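PDB 4MAD: beta-galactosidase from Bacillus circulans, which probably hydrolyses terminal non-reducing beta-D-galactose residues of beta-D-galactosides, as a member of glycosyl hydrolase family 35. Local coordinates for residues Asp506-Asn511 with His579-Ser584; Thr528-Ser533 with Gln583-Val588. All coordinates share one frame; numbering follows the deposited sequence.

Contact 1: residues Asp506-Asn511 with His579-Ser584; sequences DEVKEN and HKHHQS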
ATOM      1  N   ASP A 506     -33.260  -1.963 -12.898  1.00 48.11           N
ATOM      2  CA  ASP A 506     -33.554  -2.997 -13.833  1.00 47.54           C
ATOM      3  C   ASP A 506     -32.836  -4.225 -13.362  1.00 47.56           C
ATOM      4  O   ASP A 506     -32.385  -4.282 -12.280  1.00 45.72           O
ATOM      5  CB  ASP A 506     -33.017  -2.612 -15.191  1.00 48.17           C
ATOM      6  CG  ASP A 506     -34.116  -2.249 -16.198  1.00 54.99           C
ATOM      7  OD1 ASP A 506     -35.209  -1.917 -15.758  1.00 56.41           O
ATOM      8  OD2 ASP A 506     -33.868  -2.254 -17.421  1.00 54.14           O
ATOM      9  N   GLU A 507     -32.702  -5.171 -14.263  1.00 47.59           N
ATOM     10  CA  GLU A 507     -32.166  -6.511 -14.042  1.00 45.51           C
ATOM     11  C   GLU A 507     -30.734  -6.383 -13.560  1.00 40.11           C
ATOM     12  O   GLU A 507     -30.081  -5.455 -13.919  1.00 38.28           O
ATOM     13  CB  GLU A 507     -32.221  -7.270 -15.405  1.00 46.59           C
ATOM     14  CG  GLU A 507     -31.149  -8.355 -15.669  1.00 53.49           C
ATOM     15  CD  GLU A 507     -30.864  -8.667 -17.158  1.00 60.06           C
ATOM     16  OE1 GLU A 507     -31.132  -9.793 -17.611  1.00 54.07           O
ATOM     17  OE2 GLU A 507     -30.339  -7.788 -17.875  1.00 63.06           O
ATOM     18  N   VAL A 508     -30.283  -7.371 -12.790  1.00 34.81           N
ATOM     19  CA  VAL A 508     -28.886  -7.514 -12.397  1.00 30.77           C
ATOM     20  C   VAL A 508     -28.485  -8.977 -12.591  1.00 29.46           C
ATOM     21  O   VAL A 508     -29.212  -9.882 -12.182  1.00 30.74           O
ATOM     22  CB  VAL A 508     -28.665  -7.115 -10.928  1.00 31.54           C
ATOM     23  CG1 VAL A 508     -27.443  -7.824 -10.365  1.00 33.61           C
ATOM     24  CG2 VAL A 508     -28.516  -5.605 -10.807  1.00 28.27           C
ATOM     25  N   LYS A 509     -27.337  -9.210 -13.224  1.00 26.43           N
ATOM     26  CA  LYS A 509     -26.931 -10.555 -13.581  1.00 23.96           C
ATOM     27  C   LYS A 509     -25.754 -11.040 -12.776  1.00 23.42           C
ATOM     28  O   LYS A 509     -24.785 -10.376 -12.647  1.00 18.83           O
ATOM     29  CB  LYS A 509     -26.558 -10.611 -15.055  1.00 27.78           C
ATOM     30  CG  LYS A 509     -27.527 -10.013 -15.956  1.00 29.68           C
ATOM     31  CD  LYS A 509     -27.127 -10.158 -17.419  1.00 42.97           C
ATOM     32  CE  LYS A 509     -26.511  -8.947 -17.989  1.00 36.40           C
ATOM     33  NZ  LYS A 509     -26.483  -8.980 -19.439  1.00 38.14           N
ATOM     34  N   GLU A 510     -25.879 -12.238 -12.248  1.00 24.22           N
ATOM     35  CA  GLU A 510     -24.812 -12.827 -11.495  1.00 23.17           C
ATOM     36  C   GLU A 510     -23.621 -13.027 -12.409  1.00 21.48           C
ATOM     37  O   GLU A 510     -23.796 -13.219 -13.555  1.00 22.61           O
ATOM     38  CB  GLU A 510     -25.249 -14.141 -10.934  1.00 22.45           C
ATOM     39  CG  GLU A 510     -26.363 -13.995  -9.995  1.00 28.18           C
ATOM     40  CD  GLU A 510     -25.935 -13.354  -8.689  1.00 29.10           C
ATOM     41  OE1 GLU A 510     -25.478 -14.093  -7.843  1.00 31.87           O
ATOM     42  OE2 GLU A 510     -26.056 -12.148  -8.527  1.00 24.11           O
ATOM     43  N   ASN A 511     -22.425 -12.912 -11.883  1.00 20.71           N
ATOM     44  CA  ASN A 511     -21.203 -13.126 -12.636  1.00 21.85           C
ATOM     45  C   ASN A 511     -20.843 -12.049 -13.631  1.00 20.77           C
ATOM     46  O   ASN A 511     -19.869 -12.154 -14.309  1.00 20.33           O
ATOM     47  CB  ASN A 511     -21.163 -14.513 -13.221  1.00 22.19           C
ATOM     48  CG  ASN A 511     -21.037 -15.540 -12.176  1.00 26.38           C
ATOM     49  OD1 ASN A 511     -21.769 -16.463 -12.147  1.00 35.91           O
ATOM     50  ND2 ASN A 511     -20.133 -15.354 -11.284  1.00 25.14           N
ATOM     51  N   HIS A 579     -19.284 -10.385  -8.781  1.00 15.84           N
ATOM     52  CA  HIS A 579     -19.910 -11.648  -9.034  1.00 16.73           C
ATOM     53  C   HIS A 579     -21.341 -11.872  -8.572  1.00 20.44           C
ATOM     54  O   HIS A 579     -22.168 -12.301  -9.334  1.00 20.68           O
ATOM     55  CB  HIS A 579     -19.097 -12.736  -8.387  1.00 20.21           C
ATOM     56  CG  HIS A 579     -17.707 -12.813  -8.896  1.00 25.21           C
ATOM     57  ND1 HIS A 579     -17.404 -13.374 -10.108  1.00 24.03           N
ATOM     58  CD2 HIS A 579     -16.543 -12.397  -8.360  1.00 23.30           C
ATOM     59  CE1 HIS A 579     -16.106 -13.295 -10.297  1.00 28.47           C
ATOM     60  NE2 HIS A 579     -15.562 -12.707  -9.257  1.00 30.82           N
ATOM     61  N   LYS A 580     -21.550 -11.671  -7.291  1.00 19.62           N
ATOM     62  CA  LYS A 580     -22.799 -12.046  -6.680  1.00 22.16           C
ATOM     63  C   LYS A 580     -23.437 -10.853  -6.015  1.00 20.40           C
ATOM     64  O   LYS A 580     -22.853 -10.261  -5.223  1.00 20.25           O
ATOM     65  CB  LYS A 580     -22.587 -13.149  -5.692  1.00 22.47           C
ATOM     66  CG  LYS A 580     -22.185 -14.439  -6.291  1.00 26.33           C
ATOM     67  CD  LYS A 580     -21.888 -15.407  -5.206  1.00 29.79           C
ATOM     68  CE  LYS A 580     -21.629 -16.802  -5.659  1.00 34.90           C
ATOM     69  NZ  LYS A 580     -21.190 -17.615  -4.527  1.00 34.47           N
ATOM     70  N   HIS A 581     -24.665 -10.556  -6.392  1.00 20.26           N
ATOM     71  CA  HIS A 581     -25.311  -9.320  -6.043  1.00 20.11           C
ATOM     72  C   HIS A 581     -26.397  -9.481  -4.978  1.00 22.46           C
ATOM     73  O   HIS A 581     -26.979 -10.505  -4.868  1.00 22.30           O
ATOM     74  CB  HIS A 581     -25.881  -8.698  -7.317  1.00 19.74           C
ATOM     75  CG  HIS A 581     -24.865  -8.565  -8.400  1.00 22.14           C
ATOM     76  ND1 HIS A 581     -23.878  -7.619  -8.369  1.00 19.49           N
ATOM     77  CD2 HIS A 581     -24.641  -9.306  -9.500  1.00 22.24           C
ATOM     78  CE1 HIS A 581     -23.087  -7.785  -9.401  1.00 19.50           C
ATOM     79  NE2 HIS A 581     -23.539  -8.789 -10.111  1.00 17.60           N
ATOM     80  N   HIS A 582     -26.622  -8.443  -4.208  1.00 20.30           N
ATOM     81  CA  HIS A 582     -27.535  -8.463  -3.086  1.00 23.51           C
ATOM     82  C   HIS A 582     -28.238  -7.118  -2.959  1.00 24.55           C
ATOM     83  O   HIS A 582     -27.992  -6.261  -3.751  1.00 24.87           O
ATOM     84  CB  HIS A 582     -26.825  -8.885  -1.794  1.00 23.71           C
ATOM     85  CG  HIS A 582     -26.193 -10.226  -1.908  1.00 26.08           C
ATOM     86  ND1 HIS A 582     -24.874 -10.408  -2.245  1.00 30.90           N
ATOM     87  CD2 HIS A 582     -26.723 -11.454  -1.822  1.00 24.89           C
ATOM     88  CE1 HIS A 582     -24.622 -11.690  -2.335  1.00 24.83           C
ATOM     89  NE2 HIS A 582     -25.727 -12.345  -2.075  1.00 27.83           N
ATOM     90  N   GLN A 583     -29.168  -6.993  -2.029  1.00 21.79           N
ATOM     91  CA  GLN A 583     -30.010  -5.817  -2.007  1.00 22.83           C
ATOM     92  C   GLN A 583     -29.548  -4.608  -1.212  1.00 19.78           C
ATOM     93  O   GLN A 583     -30.050  -3.562  -1.368  1.00 21.09           O
ATOM     94  CB  GLN A 583     -31.414  -6.194  -1.589  1.00 23.94           C
ATOM     95  CG  GLN A 583     -32.106  -7.199  -2.426  1.00 37.20           C
ATOM     96  CD  GLN A 583     -32.350  -6.778  -3.856  1.00 49.46           C
ATOM     97  OE1 GLN A 583     -32.505  -5.614  -4.172  1.00 55.65           O
ATOM     98  NE2 GLN A 583     -32.403  -7.753  -4.732  1.00 55.63           N
ATOM     99  N   SER A 584     -28.586  -4.832  -0.349  1.00 20.98           N
ATOM    100  CA  SER A 584     -28.175  -3.861   0.639  1.00 19.49           C
ATOM    101  C   SER A 584     -26.840  -4.141   1.281  1.00 21.24           C
ATOM    102  O   SER A 584     -26.303  -5.176   1.166  1.00 17.12           O
ATOM    103  CB  SER A 584     -29.202  -3.827   1.757  1.00 21.67           C
ATOM    104  OG  SER A 584     -29.126  -4.977   2.505  1.00 19.64           O
TER
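Two hydrogen bonds join the loop residues Asp506-Asn511 and His579-Ser584. One runs from backbone to backbone: Asn511 N reaches His579 O at 2.6 Å, nearly straight (177°) and aimed at a lone pair of the carbonyl oxygen, within its plane. The other is made by a carboxylate. Glu510 bends at chi2 (-71°), which brings OE2 to 3.0 Å from His581 N; the syn lone pair accepts, and OE1 packs against Lys580 CA and CG.

Van der Waals contact is made by Val508 CG1, anti to its backbone N, which comes obliquely to the His581 ring, 3.3 Å from both CD2 and CG.

Polar groups surround the rings. Glu510 OE2 lies 3.3 Å from His581 CD2, with carboxylate and ring planes 76° apart. At the ring edge, Lys509 O is 3.2 Å from His581 NE2. Beyond the two segments, His581 ND1 bonds His516 NE2 and His581 NE2 bonds Phe512 O, so the imidazole's rotation is fixed. His579 NE2 bonds Arg419 NH1, while Asn511 ND2 lies at the edge of the His579 ring, near its plane, 3.6 Å from His579 ND1.

The contact links the loops leading into strands 514-522 and 584-588, at the surface and away from the annotated sites. The bond to Phe512 O indicates a proton on His581 NE2; the ring's charge is not seen, but the Glu510 carboxylate, near without touching the ring nitrogens, may favour the charged form.

Contact 2: residues Thr528-Ser533 with Gln583-Val588; sequences TFIDLS and QSVTFV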
ATOM      1  N   THR A 528     -17.154   4.870  10.904  1.00 17.85           N
ATOM      2  CA  THR A 528     -18.025   3.742  10.747  1.00 17.09           C
ATOM      3  C   THR A 528     -17.402   2.674   9.861  1.00 16.17           C
ATOM      4  O   THR A 528     -16.383   2.903   9.303  1.00 15.87           O
ATOM      5  CB  THR A 528     -19.427   4.132  10.220  1.00 14.22           C
ATOM      6  OG1 THR A 528     -20.310   3.041  10.294  1.00 17.34           O
ATOM      7  CG2 THR A 528     -19.345   4.588   8.821  1.00 18.27           C
ATOM      8  N   PHE A 529     -18.053   1.530   9.781  1.00 16.85           N
ATOM      9  CA  PHE A 529     -17.546   0.421   9.011  1.00 17.89           C
ATOM     10  C   PHE A 529     -18.640  -0.227   8.194  1.00 20.34           C
ATOM     11  O   PHE A 529     -19.695  -0.427   8.678  1.00 20.14           O
ATOM     12  CB  PHE A 529     -16.902  -0.602   9.910  1.00 16.94           C
ATOM     13  CG  PHE A 529     -15.914  -0.021  10.890  1.00 18.64           C
ATOM     14  CD1 PHE A 529     -14.560  -0.051  10.646  1.00 17.55           C
ATOM     15  CD2 PHE A 529     -16.325   0.547  12.081  1.00 16.47           C
ATOM     16  CE1 PHE A 529     -13.688   0.456  11.510  1.00 16.05           C
ATOM     17  CE2 PHE A 529     -15.412   1.043  12.943  1.00 14.52           C
ATOM     18  CZ  PHE A 529     -14.101   1.013  12.632  1.00 19.11           C
ATOM     19  N   ILE A 530     -18.339  -0.546   6.951  1.00 17.58           N
ATOM     20  CA  ILE A 530     -19.271  -1.219   6.095  1.00 17.24           C
ATOM     21  C   ILE A 530     -19.073  -2.740   6.103  1.00 17.43           C
ATOM     22  O   ILE A 530     -18.052  -3.205   5.766  1.00 19.00           O
ATOM     23  CB  ILE A 530     -19.148  -0.739   4.625  1.00 18.83           C
ATOM     24  CG1 ILE A 530     -19.303   0.755   4.518  1.00 20.89           C
ATOM     25  CG2 ILE A 530     -20.183  -1.366   3.810  1.00 19.54           C
ATOM     26  CD1 ILE A 530     -19.240   1.285   3.116  1.00 23.70           C
ATOM     27  N   ASP A 531     -20.098  -3.473   6.470  1.00 17.51           N
ATOM     28  CA  ASP A 531     -20.042  -4.912   6.567  1.00 18.85           C
ATOM     29  C   ASP A 531     -20.389  -5.529   5.234  1.00 17.22           C
ATOM     30  O   ASP A 531     -21.468  -5.401   4.806  1.00 19.44           O
ATOM     31  CB  ASP A 531     -21.057  -5.411   7.563  1.00 20.75           C
ATOM     32  CG  ASP A 531     -21.249  -6.894   7.506  1.00 30.01           C
ATOM     33  OD1 ASP A 531     -20.405  -7.617   7.043  1.00 23.67           O
ATOM     34  OD2 ASP A 531     -22.297  -7.332   7.944  1.00 37.19           O
ATOM     35  N   LEU A 532     -19.408  -6.141   4.607  1.00 17.83           N
ATOM     36  CA  LEU A 532     -19.518  -6.632   3.266  1.00 18.07           C
ATOM     37  C   LEU A 532     -19.498  -8.141   3.179  1.00 19.24           C
ATOM     38  O   LEU A 532     -19.282  -8.681   2.136  1.00 18.48           O
ATOM     39  CB  LEU A 532     -18.406  -6.081   2.425  1.00 15.32           C
ATOM     40  CG  LEU A 532     -18.539  -4.590   2.177  1.00 18.54           C
ATOM     41  CD1 LEU A 532     -17.302  -3.829   2.226  1.00 18.31           C
ATOM     42  CD2 LEU A 532     -19.375  -4.279   1.002  1.00 20.13           C
ATOM     43  N   SER A 533     -19.757  -8.759   4.332  1.00 18.00           N
ATOM     44  CA  SER A 533     -19.706 -10.201   4.498  1.00 17.57           C
ATOM     45  C   SER A 533     -20.702 -10.922   3.608  1.00 19.13           C
ATOM     46  O   SER A 533     -20.495 -12.055   3.257  1.00 18.78           O
ATOM     47  CB  SER A 533     -19.921 -10.630   5.958  1.00 19.78           C
ATOM     48  OG  SER A 533     -21.168 -10.269   6.426  1.00 25.31           O
ATOM     49  N   GLN A 583     -29.168  -6.993  -2.029  1.00 21.79           N
ATOM     50  CA  GLN A 583     -30.010  -5.817  -2.007  1.00 22.83           C
ATOM     51  C   GLN A 583     -29.548  -4.608  -1.212  1.00 19.78           C
ATOM     52  O   GLN A 583     -30.050  -3.562  -1.368  1.00 21.09           O
ATOM     53  CB  GLN A 583     -31.414  -6.194  -1.589  1.00 23.94           C
ATOM     54  CG  GLN A 583     -32.106  -7.199  -2.426  1.00 37.20           C
ATOM     55  CD  GLN A 583     -32.350  -6.778  -3.856  1.00 49.46           C
ATOM     56  OE1 GLN A 583     -32.505  -5.614  -4.172  1.00 55.65           O
ATOM     57  NE2 GLN A 583     -32.403  -7.753  -4.732  1.00 55.63           N
ATOM     58  N   SER A 584     -28.586  -4.832  -0.349  1.00 20.98           N
ATOM     59  CA  SER A 584     -28.175  -3.861   0.639  1.00 19.49           C
ATOM     60  C   SER A 584     -26.840  -4.141   1.281  1.00 21.24           C
ATOM     61  O   SER A 584     -26.303  -5.176   1.166  1.00 17.12           O
ATOM     62  CB  SER A 584     -29.202  -3.827   1.757  1.00 21.67           C
ATOM     63  OG  SER A 584     -29.126  -4.977   2.505  1.00 19.64           O
ATOM     64  N   VAL A 585     -26.266  -3.144   2.068  1.00 18.05           N
ATOM     65  CA  VAL A 585     -25.230  -3.308   3.021  1.00 20.83           C
ATOM     66  C   VAL A 585     -25.619  -2.620   4.367  1.00 21.97           C
ATOM     67  O   VAL A 585     -26.439  -1.797   4.383  1.00 22.47           O
ATOM     68  CB  VAL A 585     -23.895  -2.727   2.518  1.00 20.00           C
ATOM     69  CG1 VAL A 585     -23.412  -3.488   1.293  1.00 20.00           C
ATOM     70  CG2 VAL A 585     -24.041  -1.245   2.210  1.00 20.00           C
ATOM     71  N   THR A 586     -24.806  -2.920   5.271  1.00 22.67           N
ATOM     72  CA  THR A 586     -25.076  -2.378   6.585  1.00 24.34           C
ATOM     73  C   THR A 586     -23.856  -1.709   7.180  1.00 22.32           C
ATOM     74  O   THR A 586     -22.796  -2.168   6.990  1.00 22.71           O
ATOM     75  CB  THR A 586     -25.467  -3.435   7.586  1.00 26.74           C
ATOM     76  OG1 THR A 586     -26.237  -4.406   6.948  1.00 35.48           O
ATOM     77  CG2 THR A 586     -26.318  -2.818   8.614  1.00 29.84           C
ATOM     78  N   PHE A 587     -24.040  -0.602   7.867  1.00 22.24           N
ATOM     79  CA  PHE A 587     -22.932   0.103   8.414  1.00 18.55           C
ATOM     80  C   PHE A 587     -22.905  -0.254   9.915  1.00 20.32           C
ATOM     81  O   PHE A 587     -23.882  -0.166  10.552  1.00 21.59           O
ATOM     82  CB  PHE A 587     -23.083   1.601   8.205  1.00 20.49           C
ATOM     83  CG  PHE A 587     -22.836   2.043   6.800  1.00 17.44           C
ATOM     84  CD1 PHE A 587     -21.741   2.758   6.459  1.00 20.15           C
ATOM     85  CD2 PHE A 587     -23.713   1.712   5.841  1.00 19.98           C
ATOM     86  CE1 PHE A 587     -21.520   3.109   5.177  1.00 21.33           C
ATOM     87  CE2 PHE A 587     -23.499   2.067   4.553  1.00 25.03           C
ATOM     88  CZ  PHE A 587     -22.407   2.776   4.235  1.00 19.60           C
ATOM     89  N   VAL A 588     -21.763  -0.654  10.426  1.00 18.72           N
ATOM     90  CA  VAL A 588     -21.622  -1.098  11.796  1.00 17.36           C
ATOM     91  C   VAL A 588     -20.539  -0.295  12.548  1.00 19.61           C
ATOM     92  O   VAL A 588     -19.837   0.454  11.943  1.00 16.96           O
ATOM     93  CB  VAL A 588     -21.321  -2.589  11.846  1.00 18.54           C
ATOM     94  CG1 VAL A 588     -22.365  -3.318  11.166  1.00 23.09           C
ATOM     95  CG2 VAL A 588     -20.040  -2.873  11.193  1.00 18.52           C
TER
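The backbone N of Thr586 is buried with no hydrogen-bond acceptor, although its strand lies in mid-sheet; Asp531 O, the acceptor expected in the ladder, is 4.2 Å from Thr586 N. The strands 528-531 and 584-588 are antiparallel neighbours in a sheet of the galactose-binding-type beta domain, between strands 558-561 and 357-366. Asp531 N still gives Thr586 O a straight bond of 3.0 Å (174°). Phe529 and Val588 form the complete hydrogen-bonded pair: Val588 N to Phe529 O is 2.7 Å and nearly straight, whereas the return from Phe529 N to Val588 O, 3.0 Å, is bent to 143°. Val588 O also lies in the plane of the Phe529 ring, at its edge.

Ile530 and Phe587, the non-hydrogen-bonded pair between, extend side by side on one face of the sheet. Ile530 CG1 sits only 3.3 Å from Phe587 CE1, with CD1 reaching on toward CZ, while CG2 meets Val585. An alanine here would remove CG1, CG2 and CD1, and would probably loosen the packing around Phe587 and Val585. Thr528 CG2 meets the edge of the Phe587 ring, 3.8 Å from CD1, and Thr528 OG1 hydrogen-bonds Arg354 O. At the strand's end, Asp531 opens an Asx turn: its OD1 takes Ser533 N at 3.0 Å, from above the carboxylate plane, and Ser533 OG at 2.8 Å on its syn lone pair.

The two contacts follow one run of chain, 579-588, which passes from loop into strand; they share Gln583 and Ser584, and their centres lie 16 Å apart. Contact 1 is a surface contact between two loops, where backbone polar groups, a carboxylate and histidine rings meet and one valine packs against a histidine ring. Contact 2 is buried and pairs two strands of one sheet, with backbone ladder bonds and apolar packing. Both reach strand 357-366, contact 1 through the side chain of Val508 on His364, contact 2 through strand 584-588, which pairs with it. In contact 1 the crossing bonds use one side-chain acceptor, whereas the ladder bonds of contact 2 join main-chain atoms.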